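PDB 4ECL: serine racemase from Enterococcus faecalis, which belongs to the alanine racemase family, pairing a TIM-barrel domain with a mostly beta C-terminal domain in its cytoplasmic part. Local coordinates for residues 51-55 / 56-60. Sequence-based numbering, arbitrary orientation.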
loop_
_atom_site.group_PDB
_atom_site.type_symbol
_atom_site.label_atom_id
_atom_site.label_comp_id
_atom_site.label_asym_id
_atom_site.label_seq_id
_atom_site.Cartn_x
_atom_site.Cartn_y
_atom_site.Cartn_z
ATOM N N THR A 51 -0.553 15.455 -15.541
ATOM C CA THR A 51 -1.141 16.630 -16.186
ATOM C C THR A 51 -0.188 17.834 -16.097
ATOM O O THR A 51 -0.021 18.587 -17.065
ATOM C CB THR A 51 -2.515 16.992 -15.596
ATOM O OG1 THR A 51 -2.382 17.197 -14.191
ATOM C CG2 THR A 51 -3.515 15.868 -15.840
ATOM N N TYR A 52 0.459 17.997 -14.943
ATOM C CA TYR A 52 1.405 19.094 -14.773
ATOM C C TYR A 52 2.654 18.898 -15.651
ATOM O O TYR A 52 3.148 19.850 -16.266
ATOM C CB TYR A 52 1.798 19.277 -13.297
ATOM C CG TYR A 52 2.624 20.524 -13.049
ATOM C CD1 TYR A 52 2.022 21.776 -12.999
ATOM C CD2 TYR A 52 4.009 20.455 -12.881
ATOM C CE1 TYR A 52 2.765 22.917 -12.782
ATOM C CE2 TYR A 52 4.762 21.601 -12.662
ATOM C CZ TYR A 52 4.132 22.826 -12.614
ATOM O OH TYR A 52 4.857 23.975 -12.396
ATOM N N LEU A 53 3.154 17.667 -15.710
ATOM C CA LEU A 53 4.308 17.363 -16.552
ATOM C C LEU A 53 4.042 17.705 -18.008
ATOM O O LEU A 53 4.885 18.316 -18.675
ATOM C CB LEU A 53 4.702 15.897 -16.431
ATOM C CG LEU A 53 5.319 15.521 -15.086
ATOM C CD1 LEU A 53 5.689 14.033 -15.047
ATOM C CD2 LEU A 53 6.518 16.418 -14.781
ATOM N N GLU A 54 2.877 17.303 -18.506
ATOM C CA GLU A 54 2.495 17.656 -19.869
ATOM C C GLU A 54 2.341 19.171 -20.014
ATOM O O GLU A 54 2.666 19.744 -21.057
ATOM C CB GLU A 54 1.212 16.938 -20.287
ATOM C CG GLU A 54 0.849 17.156 -21.746
ATOM C CD GLU A 54 -0.155 16.130 -22.263
ATOM O OE1 GLU A 54 0.272 15.139 -22.894
ATOM O OE2 GLU A 54 -1.368 16.318 -22.050
ATOM N N GLN A 55 1.852 19.824 -18.967
ATOM C CA GLN A 55 1.685 21.268 -19.024
ATOM C C GLN A 55 3.035 21.948 -19.222
ATOM O O GLN A 55 3.160 22.882 -20.018
ATOM C CB GLN A 55 1.003 21.791 -17.760
ATOM C CG GLN A 55 0.753 23.299 -17.767
ATOM C CD GLN A 55 0.240 23.803 -16.431
ATOM O OE1 GLN A 55 -0.700 23.247 -15.866
ATOM N NE2 GLN A 55 0.867 24.852 -15.914
ATOM N N ILE A 56 4.053 21.463 -18.520
ATOM C CA ILE A 56 5.356 22.102 -18.603
ATOM C C ILE A 56 6.216 21.616 -19.768
ATOM O O ILE A 56 7.364 22.038 -19.907
ATOM C CB ILE A 56 6.129 22.026 -17.275
ATOM C CG1 ILE A 56 6.416 20.585 -16.883
ATOM C CG2 ILE A 56 5.334 22.721 -16.179
ATOM C CD1 ILE A 56 7.445 20.470 -15.775
ATOM N N GLY A 57 5.658 20.743 -20.605
ATOM C CA GLY A 57 6.300 20.397 -21.862
ATOM C C GLY A 57 6.893 19.006 -21.978
ATOM O O GLY A 57 7.465 18.676 -23.014
ATOM N N VAL A 58 6.788 18.190 -20.932
ATOM C CA VAL A 58 7.165 16.784 -21.058
ATOM C C VAL A 58 6.224 16.159 -22.078
ATOM O O VAL A 58 5.009 16.342 -21.996
ATOM C CB VAL A 58 7.048 16.038 -19.718
ATOM C CG1 VAL A 58 7.274 14.541 -19.907
ATOM C CG2 VAL A 58 8.018 16.623 -18.690
ATOM N N SER A 59 6.781 15.440 -23.051
ATOM C CA SER A 59 5.971 14.887 -24.131
ATOM C C SER A 59 6.130 13.372 -24.320
ATOM O O SER A 59 5.884 12.843 -25.405
ATOM C CB SER A 59 6.292 15.619 -25.430
ATOM O OG SER A 59 7.684 15.867 -25.511
ATOM N N SER A 60 6.535 12.688 -23.256
ATOM C CA SER A 60 6.711 11.239 -23.274
ATOM C C SER A 60 6.563 10.635 -21.872
ATOM O O SER A 60 7.215 11.083 -20.922
ATOM C CB SER A 60 8.085 10.898 -23.853
ATOM O OG SER A 60 8.184 9.526 -24.175
HETATM O O HOH W 1 3.941 18.339 -23.083
#
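Leu53 and Val58 make the buried side of this local contact; their side chains run alongside each other in the same direction, with Leu53 CB 4.0 Å from Val58 CB. Val58 CB also sits 3.3 Å from Leu53 O, the carbonyl that accepts the bond from Val58 N (3.0 Å). Both side chains rest on Ala35 of strand 32-36, and Leu53 reaches on to Leu16 and Val20 of helix 13-25. One residue earlier on the helix, Tyr52 O accepts Ile56 N at 2.9 Å. Ile56 CG2 also lies over one face of the Tyr52 ring, 4.0 Å from its centroid and displaced toward the rim beside CE2, a CH-pi contact. The ring is brought there by a first torsion of -172°, which sets CG opposite the backbone N. Helix 46-55 closes here in a Schellman motif: Gly57, at a positive phi of 109°, turns the chain out of the helix toward strand 60-63 of the alpha/beta barrel. Gly57 N bonds Glu54 O at 3.2 Å from above the carbonyl plane, a less direct approach than that of Ile56 N. The other flank is looser and wetter. A water donates to both Glu54 O and Val58 O, bridging the last helical turn to the departing chain, while Glu54 CA points its hydrogen almost straight at Val58 O (174° at H). Glu54 OE1 accepts hydrogen bonds from Ser79 OG and Ser78 N, and Gln55, its chain extended beyond CG, is exposed.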